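Local coordinates for protein beta-fructofuranosidase (PDB 3WPU) that belongs to the levansucrase/invertase family of carbohydrate-active proteins, a group built on a five-bladed beta-propeller, at residues 113-118 against 160-165; 167-172 against 488-493. One frame throughout, in Å; residues are numbered along the deposited sequence.

Interaction 1 (113-118 against 160-165); sequences FAKIGY and QTQWSG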
# COMPACT_ATOMS: atom_id res chain seq x y z
N PHE A 113 -15.70 4.41 10.22
CA PHE A 113 -16.01 3.26 11.06
C PHE A 113 -15.03 2.11 10.85
O PHE A 113 -15.31 0.97 11.20
CB PHE A 113 -17.45 2.79 10.78
CG PHE A 113 -18.47 3.86 10.97
CD1 PHE A 113 -18.71 4.40 12.22
CD2 PHE A 113 -19.20 4.33 9.90
CE1 PHE A 113 -19.63 5.43 12.39
CE2 PHE A 113 -20.13 5.34 10.06
CZ PHE A 113 -20.34 5.88 11.31
N ALA A 114 -13.83 2.44 10.36
CA ALA A 114 -12.85 1.44 9.96
C ALA A 114 -12.13 0.87 11.16
O ALA A 114 -11.80 1.60 12.10
CB ALA A 114 -11.83 2.06 9.03
N LYS A 115 -11.87 -0.43 11.08
CA LYS A 115 -11.09 -1.16 12.09
C LYS A 115 -10.16 -2.15 11.41
O LYS A 115 -10.34 -2.50 10.26
CB LYS A 115 -12.04 -1.89 13.04
CG LYS A 115 -13.02 -0.97 13.74
CD LYS A 115 -14.00 -1.78 14.57
CE LYS A 115 -15.08 -0.88 15.11
NZ LYS A 115 -15.95 -1.67 16.00
N ILE A 116 -9.10 -2.55 12.11
CA ILE A 116 -8.22 -3.59 11.60
C ILE A 116 -8.69 -4.96 12.06
O ILE A 116 -8.88 -5.21 13.26
CB ILE A 116 -6.75 -3.36 12.01
CG1 ILE A 116 -6.26 -2.08 11.34
CG2 ILE A 116 -5.92 -4.57 11.65
CD1 ILE A 116 -4.91 -1.58 11.83
N GLY A 117 -8.85 -5.84 11.07
CA GLY A 117 -9.17 -7.24 11.29
C GLY A 117 -8.06 -8.11 10.73
O GLY A 117 -7.08 -7.60 10.19
N TYR A 118 -8.19 -9.42 10.86
CA TYR A 118 -7.22 -10.33 10.27
C TYR A 118 -7.85 -11.56 9.67
O TYR A 118 -8.96 -11.93 10.04
CB TYR A 118 -6.12 -10.69 11.27
CG TYR A 118 -6.56 -11.59 12.42
CD1 TYR A 118 -6.25 -12.94 12.42
CD2 TYR A 118 -7.24 -11.08 13.52
CE1 TYR A 118 -6.63 -13.77 13.45
CE2 TYR A 118 -7.63 -11.92 14.57
CZ TYR A 118 -7.29 -13.26 14.52
OH TYR A 118 -7.62 -14.15 15.53
N GLN A 160 -13.55 6.99 15.91
CA GLN A 160 -12.18 6.61 16.23
C GLN A 160 -11.91 5.34 15.43
O GLN A 160 -12.56 4.32 15.62
CB GLN A 160 -12.03 6.43 17.74
CG GLN A 160 -10.63 6.69 18.31
CD GLN A 160 -9.65 5.57 18.06
OE1 GLN A 160 -9.64 4.58 18.76
NE2 GLN A 160 -8.78 5.74 17.05
N THR A 161 -10.97 5.44 14.49
CA THR A 161 -10.73 4.37 13.53
C THR A 161 -9.30 3.92 13.55
O THR A 161 -8.42 4.61 14.06
CB THR A 161 -11.01 4.79 12.10
OG1 THR A 161 -10.15 5.87 11.71
CG2 THR A 161 -12.41 5.25 11.97
N GLN A 162 -9.10 2.75 12.96
CA GLN A 162 -7.79 2.24 12.60
C GLN A 162 -7.72 2.22 11.09
O GLN A 162 -8.60 1.68 10.41
CB GLN A 162 -7.53 0.86 13.17
CG GLN A 162 -7.62 0.79 14.68
CD GLN A 162 -8.74 -0.11 15.17
OE1 GLN A 162 -9.02 -1.12 14.57
NE2 GLN A 162 -9.33 0.24 16.31
N TRP A 163 -6.72 2.92 10.57
CA TRP A 163 -6.44 2.98 9.14
C TRP A 163 -5.12 2.21 8.83
O TRP A 163 -4.53 1.64 9.76
CB TRP A 163 -6.45 4.45 8.71
CG TRP A 163 -7.83 5.06 8.51
CD1 TRP A 163 -9.05 4.46 8.70
CD2 TRP A 163 -8.09 6.39 8.09
NE1 TRP A 163 -10.06 5.36 8.40
CE2 TRP A 163 -9.50 6.55 8.02
CE3 TRP A 163 -7.28 7.46 7.73
CZ2 TRP A 163 -10.09 7.76 7.63
CZ3 TRP A 163 -7.87 8.67 7.32
CH2 TRP A 163 -9.27 8.80 7.27
N SER A 164 -4.66 2.24 7.57
CA SER A 164 -3.68 1.29 7.03
C SER A 164 -2.30 1.44 7.64
O SER A 164 -1.95 2.48 8.15
CB SER A 164 -3.53 1.45 5.50
OG SER A 164 -2.89 0.32 4.92
N GLY A 165 -1.54 0.37 7.55
CA GLY A 165 -0.14 0.38 7.92
C GLY A 165 0.54 -0.85 7.37
O GLY A 165 0.48 -1.13 6.16
O HOH W 1 -13.86 2.33 14.06
O HOH W 2 -9.49 -3.76 15.46
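Ala114 and Lys115 lie nearest Thr161 and Gln162, but strands 115-118 and 160-165 diverge at 57° from an axis approach of 5.5 Å, and one backbone hydrogen bond joins the two segments, just before strand 115-118 begins: Gln162 N gives its proton to Ala114 O (3.1 Å), from 46° out of the carbonyl plane. A water that donates to both Ala114 O and Gln160 O provides a second grip on the Ala114 carbonyl. Where the backbones part, the Gln162 side chain makes the link. Its chi2 of 116°, off the staggered values, bends CD toward strand 115-118, and OE1 accepts from Ile116 N at 2.8 Å in the plane of the amide. Acceptance from this N-H identifies OE1 and so fixes the flip. OE1 takes a second proton from a water that also donates to Ile116 O, while NE2 bonds to Thr148 OG1. Ile116 CG1 packs 3.7 Å from Gln162 CB. Separately, Ala114 CB meets the edge of the Trp163 ring, in plane, 3.7 Å from CD1; the indole NE1 is held by His111 O. Gln162 O, 3.5 Å from Ala114 CB, is buried without a polar partner in the model. Strand 115-122 belongs to an antiparallel series with 93-102 and 72-81, and 159-169 opens the next with 174-184, an arrangement consistent with the interface between adjacent blades of a beta-propeller.

Interaction 2 (167-172 against 488-493); sequences ARVSKN and KHLFTN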
# COMPACT_ATOMS: atom_id res chain seq x y z
N ALA A 167 2.88 -4.72 9.10
CA ALA A 167 3.04 -5.60 10.26
C ALA A 167 4.32 -6.40 10.15
O ALA A 167 4.53 -7.10 9.17
CB ALA A 167 1.84 -6.53 10.40
N ARG A 168 5.20 -6.21 11.13
CA ARG A 168 6.50 -6.85 11.15
C ARG A 168 6.49 -8.04 12.10
O ARG A 168 6.02 -7.91 13.25
CB ARG A 168 7.56 -5.83 11.58
CG ARG A 168 7.79 -4.72 10.57
CD ARG A 168 8.65 -5.21 9.42
NE ARG A 168 9.95 -5.61 9.96
CZ ARG A 168 10.99 -4.79 10.16
NH1 ARG A 168 10.96 -3.51 9.80
NH2 ARG A 168 12.08 -5.30 10.73
N VAL A 169 6.99 -9.18 11.65
CA VAL A 169 6.96 -10.39 12.48
C VAL A 169 8.35 -10.63 13.05
O VAL A 169 9.32 -10.29 12.42
CB VAL A 169 6.46 -11.62 11.70
CG1 VAL A 169 7.37 -11.98 10.54
CG2 VAL A 169 6.18 -12.80 12.61
N SER A 170 8.41 -11.17 14.26
CA SER A 170 9.66 -11.51 14.92
C SER A 170 9.76 -13.02 14.97
O SER A 170 8.75 -13.71 14.79
CB SER A 170 9.67 -10.97 16.35
OG SER A 170 9.57 -9.55 16.37
N LYS A 171 10.95 -13.53 15.25
CA LYS A 171 11.20 -14.98 15.28
C LYS A 171 10.41 -15.72 16.36
O LYS A 171 10.20 -16.91 16.22
CB LYS A 171 12.70 -15.27 15.47
CG LYS A 171 13.51 -15.07 14.21
CD LYS A 171 15.01 -15.22 14.48
CE LYS A 171 15.81 -15.02 13.20
NZ LYS A 171 17.28 -15.12 13.40
N ASN A 172 10.00 -15.01 17.41
CA ASN A 172 9.17 -15.60 18.48
C ASN A 172 7.66 -15.56 18.20
O ASN A 172 6.86 -15.90 19.07
CB ASN A 172 9.47 -14.89 19.81
CG ASN A 172 9.32 -13.37 19.72
OD1 ASN A 172 8.49 -12.87 18.97
ND2 ASN A 172 10.15 -12.65 20.47
N LYS A 488 8.27 -16.85 3.01
CA LYS A 488 9.04 -17.30 4.16
C LYS A 488 8.08 -17.92 5.16
O LYS A 488 6.93 -17.53 5.25
CB LYS A 488 9.81 -16.16 4.81
CG LYS A 488 10.83 -15.51 3.89
CD LYS A 488 12.01 -16.41 3.56
CE LYS A 488 13.07 -15.65 2.78
NZ LYS A 488 14.12 -16.56 2.24
N HIS A 489 8.57 -18.90 5.89
CA HIS A 489 7.74 -19.68 6.80
C HIS A 489 8.40 -19.76 8.15
O HIS A 489 9.47 -20.36 8.29
CB HIS A 489 7.52 -21.07 6.21
CG HIS A 489 7.07 -21.00 4.80
ND1 HIS A 489 5.75 -20.75 4.46
CD2 HIS A 489 7.76 -21.03 3.64
CE1 HIS A 489 5.65 -20.69 3.14
NE2 HIS A 489 6.86 -20.85 2.62
N LEU A 490 7.76 -19.12 9.13
CA LEU A 490 8.25 -19.11 10.48
C LEU A 490 7.73 -20.34 11.21
O LEU A 490 6.53 -20.66 11.14
CB LEU A 490 7.79 -17.83 11.19
CG LEU A 490 8.25 -17.66 12.64
CD1 LEU A 490 9.77 -17.66 12.73
CD2 LEU A 490 7.70 -16.38 13.24
N PHE A 491 8.64 -21.04 11.88
CA PHE A 491 8.28 -22.12 12.78
C PHE A 491 8.81 -21.75 14.14
O PHE A 491 10.01 -21.54 14.29
CB PHE A 491 8.86 -23.43 12.28
CG PHE A 491 8.30 -23.86 10.97
CD1 PHE A 491 6.96 -24.19 10.86
CD2 PHE A 491 9.10 -23.92 9.83
CE1 PHE A 491 6.42 -24.59 9.65
CE2 PHE A 491 8.56 -24.32 8.62
CZ PHE A 491 7.22 -24.65 8.53
N THR A 492 7.91 -21.62 15.11
CA THR A 492 8.26 -21.04 16.41
C THR A 492 7.48 -21.74 17.54
O THR A 492 6.31 -22.10 17.40
CB THR A 492 8.02 -19.52 16.43
OG1 THR A 492 8.43 -18.96 17.68
CG2 THR A 492 6.55 -19.18 16.18
N ASN A 493 8.16 -21.96 18.66
CA ASN A 493 7.50 -22.50 19.85
C ASN A 493 8.36 -22.27 21.05
O ASN A 493 9.51 -22.70 21.07
CB ASN A 493 7.18 -24.00 19.70
CG ASN A 493 5.68 -24.29 19.67
OD1 ASN A 493 4.96 -23.95 20.61
ND2 ASN A 493 5.21 -24.92 18.59
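Leu490 provides most of the buried area on its strand, its two methyls lying against the backbone that leaves strand 167-169. CD2 sits 3.3 Å from Ser170 O and also touches Val169 CG2 at 3.9 Å, the one apolar side-chain pair here, in which the two side chains run antiparallel past one another. CD1 lies 3.6 Å from Lys171 O. In Leu490, chi1 of -179° sets CG anti to the backbone N, and chi2 of 59° then sets CD1. Two residues on, Thr492 brings OG1 to 3.1 Å from Lys171 O and CB to 3.4 Å from the same oxygen. Thr492 OG1 is hydrogen-bonded to Phe496 O, its stronger partner, and Lys171 O lies close by as a competing acceptor. Further out, Asn172 OD1 accepts from Glu174 N and thereby ties down the turn that leads into strand 174-184, while Val169 also rests on Leu80 and Tyr88. Strand 488-493 is placed by its pairing with 88-90 and 496-500, and His489 bonds to both Ser89 and Asp502. With methyl groups set against carbonyl oxygens and no backbone hydrogen bond across the two segments, the chemistry implies a join resting mainly on van der Waals contact, its polar part confined to a hydroxyl whose stronger partner is Phe496 O.

Strand 159-169 serves both contacts: its early part makes interaction 1 and its end, with the turn beyond, makes interaction 2, about 23 Å away between contact centres. They follow in series along the chain, interaction 1 with 41 residues, ten of them in strands, between its segments, interaction 2 with 315. Pairing connects their strands into a network, consistent with neighbouring blades joined through the parallel pair 72-81/159-169. The centres of the contacts lie about 14 and about 22 Å from the centre of the chain. By inference, strand 159-169 thus connects the contact within the propeller region to the C-terminal strand 488-493, packed at its outer end.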